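Local coordinates for SAM-dependent O-methyltransferase (Thermotoga maritima, PDB 1O54) that transfers a methyl group from S-adenosylmethionine to an oxygen of its acceptor, using a class I methyltransferase fold assembled as a homotetramer, at the interface of chains A and B. Coordinates in Å, arbitrary orientation; residue numbers count along the deposited sequence, not the author numbering. Chains: chain A/B, SAM-dependent O-methyltransferase.

Contact 1: the interface of chains A and B. Residues chain A 242-244, 246; chain B 236-237.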
ATOM      1  N   ARG A 242      -6.829   2.044   3.963  1.00 25.29           N
ATOM      2  CA  ARG A 242      -7.557   0.836   3.606  1.00 26.12           C
ATOM      3  C   ARG A 242      -8.533   0.519   4.721  1.00 24.71           C
ATOM      4  O   ARG A 242      -8.108   0.313   5.853  1.00 25.87           O
ATOM      5  CB  ARG A 242      -6.584  -0.350   3.459  1.00 26.47           C
ATOM      6  CG  ARG A 242      -7.284  -1.576   3.016  1.00 29.87           C
ATOM      7  CD  ARG A 242      -6.404  -2.576   2.241  1.00 32.67           C
ATOM      8  NE  ARG A 242      -5.431  -3.154   3.149  1.00 37.32           N
ATOM      9  CZ  ARG A 242      -4.651  -4.180   2.858  1.00 37.17           C
ATOM     10  NH1 ARG A 242      -4.731  -4.776   1.683  1.00 37.71           N
ATOM     11  NH2 ARG A 242      -3.805  -4.616   3.768  1.00 40.67           N
ATOM     12  N   PRO A 243      -9.815   0.435   4.417  1.00 23.94           N
ATOM     13  CA  PRO A 243     -10.766  -0.056   5.408  1.00 24.54           C
ATOM     14  C   PRO A 243     -10.958  -1.568   5.388  1.00 24.13           C
ATOM     15  O   PRO A 243     -10.699  -2.226   4.366  1.00 23.33           O
ATOM     16  CB  PRO A 243     -12.045   0.652   4.991  1.00 26.00           C
ATOM     17  CG  PRO A 243     -11.978   0.652   3.534  1.00 25.63           C
ATOM     18  CD  PRO A 243     -10.503   0.788   3.158  1.00 25.51           C
ATOM     19  N   TYR A 244     -11.451  -2.124   6.507  1.00 23.60           N
ATOM     20  CA  TYR A 244     -11.712  -3.536   6.668  1.00 23.63           C
ATOM     21  C   TYR A 244     -13.189  -3.791   6.875  1.00 24.65           C
ATOM     22  O   TYR A 244     -13.892  -2.949   7.458  1.00 25.31           O
ATOM     23  CB  TYR A 244     -10.935  -4.059   7.886  1.00 23.71           C
ATOM     24  CG  TYR A 244      -9.475  -4.271   7.606  1.00 24.20           C
ATOM     25  CD1 TYR A 244      -8.635  -3.206   7.400  1.00 23.29           C
ATOM     26  CD2 TYR A 244      -8.906  -5.556   7.604  1.00 25.88           C
ATOM     27  CE1 TYR A 244      -7.300  -3.391   7.116  1.00 28.31           C
ATOM     28  CE2 TYR A 244      -7.541  -5.735   7.332  1.00 27.44           C
ATOM     29  CZ  TYR A 244      -6.756  -4.672   7.116  1.00 26.07           C
ATOM     30  OH  TYR A 244      -5.392  -4.777   6.846  1.00 28.66           O
ATOM     31  N   PRO A 246     -15.887  -4.934   9.042  1.00 27.20           N
ATOM     32  CA  PRO A 246     -15.892  -5.063  10.517  1.00 26.91           C
ATOM     33  C   PRO A 246     -16.668  -6.303  10.996  1.00 27.29           C
ATOM     34  O   PRO A 246     -17.682  -6.188  11.725  1.00 29.56           O
ATOM     35  CB  PRO A 246     -16.526  -3.753  10.950  1.00 28.05           C
ATOM     36  CG  PRO A 246     -17.489  -3.445   9.840  1.00 27.03           C
ATOM     37  CD  PRO A 246     -16.841  -3.910   8.589  1.00 28.21           C
TER
ATOM     38  N   VAL B 236     -13.107   0.063  10.596  1.00 22.21           N
ATOM     39  CA  VAL B 236     -11.734  -0.319  10.904  1.00 21.98           C
ATOM     40  C   VAL B 236     -10.846   0.164   9.745  1.00 22.28           C
ATOM     41  O   VAL B 236     -11.121  -0.159   8.582  1.00 22.59           O
ATOM     42  CB  VAL B 236     -11.610  -1.855  11.051  1.00 21.32           C
ATOM     43  CG1 VAL B 236     -10.162  -2.269  11.258  1.00 22.98           C
ATOM     44  CG2 VAL B 236     -12.500  -2.401  12.135  1.00 22.48           C
ATOM     45  N   TRP B 237      -9.798   0.903  10.075  1.00 22.80           N
ATOM     46  CA  TRP B 237      -8.899   1.521   9.095  1.00 22.62           C
ATOM     47  C   TRP B 237      -7.441   1.184   9.403  1.00 22.86           C
ATOM     48  O   TRP B 237      -7.038   1.071  10.571  1.00 23.29           O
ATOM     49  CB  TRP B 237      -9.071   3.050   9.107  1.00 22.36           C
ATOM     50  CG  TRP B 237     -10.334   3.482   8.506  1.00 22.70           C
ATOM     51  CD1 TRP B 237     -11.534   3.732   9.144  1.00 23.96           C
ATOM     52  CD2 TRP B 237     -10.565   3.738   7.116  1.00 24.09           C
ATOM     53  NE1 TRP B 237     -12.491   4.104   8.216  1.00 25.26           N
ATOM     54  CE2 TRP B 237     -11.915   4.126   6.975  1.00 24.12           C
ATOM     55  CE3 TRP B 237      -9.768   3.678   5.971  1.00 23.84           C
ATOM     56  CZ2 TRP B 237     -12.480   4.459   5.729  1.00 25.75           C
ATOM     57  CZ3 TRP B 237     -10.319   4.026   4.741  1.00 25.41           C
ATOM     58  CH2 TRP B 237     -11.661   4.376   4.623  1.00 28.21           C
TER
HETATM   59  O   HOH W   1     -14.509  -0.400   8.061  1.00 17.77           O
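A:Pro243 lies against the indole of B:Trp237, and next to it the backbone N of A:Tyr244 bonds to the carbonyl O of B:Val236 at 2.9 Å. The motif is an intermolecular antiparallel beta bridge: strand 234-245 of this class I methyltransferase of the TRM61 family runs beside its own copy, continuing sheet structure from one subunit into the next.

The proline sits over one face of the indole rather than at its edge. Its CB lies 3.6 Å from the centroid of the six-membered ring, a CH-pi contact displaced toward the rim of the whole ring system. CD of the same proline reaches CZ3 of B:Trp237 at 3.6 Å, and the indole atom CE3 lies 3.6 Å from the carbonyl carbon C of A:Arg242, so the benzo part also covers the peptide link leading into the proline. B:Trp237 has CG beside its own backbone N (chi1 -72°), which together with a chi2 of 93° presents the ring face-on to A:Pro243.

On the opposite face of the bridge, the side chains of A:Tyr244 and B:Val236 meet. CB of A:Tyr244 touches the methyl CG1 of B:Val236 at 3.9 Å; the phenol ring extends past this contact, and A:Arg242 projects to the same side as the tyrosine.

The complementary direct bond between A:Tyr244 and B:Val236 is missing. Water 1 fills that place, 2.7 Å from the carbonyl O of A:Tyr244 and 2.9 Å from the backbone N of B:Val236, in a nearly straight arrangement at the amide hydrogen (169°). The strands have thus begun to part toward the end of chain A's strand. Farther out, A:Pro246, already in loop, comes near B:Val236 at the margin, with CB 4.4 Å from the methyl CG2.

Contact 2: the interface of chains A and B. Residues chain A 82-83, 86, 98-99, 101-102, 129; chain B 102-103, 106.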
ATOM      1  N   LEU A  82     -17.355  17.252  10.864  1.00 23.78           N
ATOM      2  CA  LEU A  82     -16.782  17.990   9.766  1.00 24.08           C
ATOM      3  C   LEU A  82     -16.484  17.049   8.616  1.00 23.63           C
ATOM      4  O   LEU A  82     -16.781  17.372   7.495  1.00 23.44           O
ATOM      5  CB  LEU A  82     -15.552  18.727  10.255  1.00 25.06           C
ATOM      6  CG  LEU A  82     -14.825  19.536   9.190  1.00 25.31           C
ATOM      7  CD1 LEU A  82     -15.740  20.548   8.556  1.00 24.95           C
ATOM      8  CD2 LEU A  82     -13.601  20.210   9.767  1.00 26.21           C
ATOM      9  N   ILE A  83     -15.945  15.867   8.899  1.00 24.42           N
ATOM     10  CA  ILE A  83     -15.734  14.870   7.820  1.00 25.80           C
ATOM     11  C   ILE A  83     -17.023  14.561   7.094  1.00 25.76           C
ATOM     12  O   ILE A  83     -17.100  14.589   5.834  1.00 25.66           O
ATOM     13  CB  ILE A  83     -15.124  13.572   8.370  1.00 26.51           C
ATOM     14  CG1 ILE A  83     -13.657  13.778   8.733  1.00 28.36           C
ATOM     15  CG2 ILE A  83     -15.227  12.446   7.318  1.00 27.77           C
ATOM     16  CD1 ILE A  83     -12.967  12.572   9.421  1.00 29.71           C
ATOM     17  N   ILE A  86     -17.772  17.479   4.828  1.00 29.46           N
ATOM     18  CA  ILE A  86     -16.836  17.519   3.697  1.00 31.40           C
ATOM     19  C   ILE A  86     -17.179  16.437   2.687  1.00 33.37           C
ATOM     20  O   ILE A  86     -17.230  16.704   1.477  1.00 33.87           O
ATOM     21  CB  ILE A  86     -15.427  17.402   4.204  1.00 31.42           C
ATOM     22  CG1 ILE A  86     -15.001  18.712   4.855  1.00 31.86           C
ATOM     23  CG2 ILE A  86     -14.422  17.023   3.079  1.00 31.93           C
ATOM     24  CD1 ILE A  86     -13.824  18.577   5.712  1.00 31.52           C
ATOM     25  N   PRO A  98     -10.074  14.430   3.838  1.00 31.02           N
ATOM     26  CA  PRO A  98      -9.689  14.335   5.249  1.00 31.08           C
ATOM     27  C   PRO A  98      -8.456  13.521   5.595  1.00 31.42           C
ATOM     28  O   PRO A  98      -7.692  13.929   6.467  1.00 32.11           O
ATOM     29  CB  PRO A  98     -10.909  13.644   5.876  1.00 31.35           C
ATOM     30  CG  PRO A  98     -12.044  14.198   5.082  1.00 32.35           C
ATOM     31  CD  PRO A  98     -11.531  14.192   3.649  1.00 32.10           C
ATOM     32  N   LYS A  99      -8.257  12.365   4.944  1.00 31.02           N
ATOM     33  CA  LYS A  99      -7.040  11.580   5.196  1.00 30.66           C
ATOM     34  C   LYS A  99      -5.790  12.432   4.934  1.00 29.34           C
ATOM     35  O   LYS A  99      -4.761  12.280   5.589  1.00 30.18           O
ATOM     36  CB  LYS A  99      -6.985  10.311   4.321  1.00 32.44           C
ATOM     37  CG  LYS A  99      -6.725  10.526   2.813  1.00 34.67           C
ATOM     38  CD  LYS A  99      -6.366   9.203   2.138  1.00 38.78           C
ATOM     39  CE  LYS A  99      -5.777   9.361   0.799  1.00 41.24           C
ATOM     40  NZ  LYS A  99      -4.371   9.726   0.763  1.00 37.60           N
ATOM     41  N   SER A 101      -5.948  16.174   4.626  1.00 26.21           N
ATOM     42  CA  SER A 101      -6.015  17.451   5.332  1.00 26.50           C
ATOM     43  C   SER A 101      -5.581  17.371   6.806  1.00 26.21           C
ATOM     44  O   SER A 101      -4.861  18.238   7.276  1.00 25.03           O
ATOM     45  CB  SER A 101      -7.406  18.097   5.179  1.00 27.47           C
ATOM     46  OG  SER A 101      -8.389  17.272   5.702  1.00 28.26           O
ATOM     47  N   SER A 102      -5.988  16.320   7.518  1.00 26.63           N
ATOM     48  CA  SER A 102      -5.611  16.148   8.912  1.00 27.30           C
ATOM     49  C   SER A 102      -4.080  16.057   9.075  1.00 26.15           C
ATOM     50  O   SER A 102      -3.458  16.713   9.936  1.00 26.28           O
ATOM     51  CB  SER A 102      -6.330  14.894   9.469  1.00 29.20           C
ATOM     52  OG  SER A 102      -6.085  13.705   8.702  1.00 34.64           O
ATOM     53  N   VAL A 129     -10.393  22.738   8.193  1.00 22.25           N
ATOM     54  CA  VAL A 129      -9.464  22.008   9.031  1.00 22.78           C
ATOM     55  C   VAL A 129      -8.443  22.975   9.667  1.00 23.21           C
ATOM     56  O   VAL A 129      -8.115  22.906  10.877  1.00 22.83           O
ATOM     57  CB  VAL A 129      -8.735  20.903   8.216  1.00 23.38           C
ATOM     58  CG1 VAL A 129      -7.634  20.265   9.010  1.00 25.91           C
ATOM     59  CG2 VAL A 129      -9.765  19.872   7.772  1.00 25.24           C
TER
ATOM     60  N   SER B 102      -3.432  12.268  14.015  1.00 26.63           N
ATOM     61  CA  SER B 102      -4.105  13.340  13.298  1.00 27.30           C
ATOM     62  C   SER B 102      -5.450  12.867  12.711  1.00 26.15           C
ATOM     63  O   SER B 102      -6.504  13.524  12.839  1.00 26.28           O
ATOM     64  CB  SER B 102      -3.151  13.881  12.204  1.00 29.20           C
ATOM     65  OG  SER B 102      -2.669  12.865  11.311  1.00 34.64           O
ATOM     66  N   PHE B 103      -5.394  11.709  12.069  1.00 24.84           N
ATOM     67  CA  PHE B 103      -6.561  11.104  11.472  1.00 24.20           C
ATOM     68  C   PHE B 103      -7.607  10.753  12.539  1.00 23.51           C
ATOM     69  O   PHE B 103      -8.816  11.040  12.377  1.00 22.30           O
ATOM     70  CB  PHE B 103      -6.125   9.880  10.685  1.00 24.70           C
ATOM     71  CG  PHE B 103      -7.270   9.116  10.063  1.00 24.84           C
ATOM     72  CD1 PHE B 103      -7.967   9.618   8.969  1.00 26.94           C
ATOM     73  CD2 PHE B 103      -7.609   7.867  10.549  1.00 25.35           C
ATOM     74  CE1 PHE B 103      -9.013   8.885   8.394  1.00 30.03           C
ATOM     75  CE2 PHE B 103      -8.605   7.137   9.972  1.00 26.67           C
ATOM     76  CZ  PHE B 103      -9.310   7.640   8.892  1.00 26.55           C
ATOM     77  N   MET B 106      -9.461  13.815  13.819  1.00 23.14           N
ATOM     78  CA  MET B 106     -10.433  14.310  12.890  1.00 24.28           C
ATOM     79  C   MET B 106     -11.621  13.382  12.824  1.00 23.32           C
ATOM     80  O   MET B 106     -12.751  13.851  12.760  1.00 22.81           O
ATOM     81  CB  MET B 106      -9.846  14.540  11.509  1.00 26.22           C
ATOM     82  CG  MET B 106     -10.778  15.422  10.644  1.00 30.62           C
ATOM     83  SD  MET B 106     -10.025  15.858   9.090  1.00 36.79           S
ATOM     84  CE  MET B 106     -11.393  16.826   8.284  1.00 37.93           C
TER
HETATM   85  O   HOH W   2     -14.653  15.523  11.599  1.00 20.32           O
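B:Met106 reaches tip-first from the end of helix 98-107 into a pocket of chain A lined by A:Ile83, A:Ile86, A:Pro98, A:Ser102 and A:Val129. Its side chain is fully extended, with CG anti to the backbone N (chi1 -164°), which carries the thioether deep into this apolar socket. Packing is tightest at the tip, where the methyl CE meets CG2 of A:Val129 at 3.5 Å. A:Ile86 also crosses the methionine at about a right angle, touching CE with CD1, while A:Ile83 crosses it obliquely, its CG1 touching both CE and CG. The sulfur SD touches CB of A:Ser102 at 3.8 Å and, roughly perpendicular to that, CB of A:Pro98. An alanine in place of B:Met106 would probably open a gap between A:Val129, A:Ile86 and A:Pro98, leaving their apolar surfaces without a mate.

Near the two-fold axis the fit is lighter: CB of A:Ser102 rests 3.6 Å from the carbonyl O of B:Ser102, and the reverse pair matches it. The backbone CA of B:Phe103 passes 3.8 Å from the hydroxyl OG of A:Ser102, and its ring atom CD1 stays 4.4 Å from CA of A:Lys99. No direct polar bond crosses here. The A:Ser102 hydroxyl OG turns back within its own helix to bond the carbonyl O of A:Pro98 at 2.8 Å. At the wet margin water 2 joins the chains, 3.0 Å from the backbone N of A:Ile83 and 2.8 Å from the carbonyl O of B:Met106.

The C-alpha centres of contact 1 and contact 2 are about 17 Å apart, and the two patches share neither residues nor secondary-structure elements. Contact 1 uses strand 234-245 from both chains; contact 2 pairs helix 98-107 with its copy and adds helices 82-87 and 125-134 of chain A. Both belong to one two-fold interface, so each occurs again with the chains exchanged. Strand pairing supplies directional backbone bonding and register, while the helices supply apolar, interlocking side chains. Together they join two subunits at separate levels of the fold, consistent with a tetramer built as a dimer of dimers.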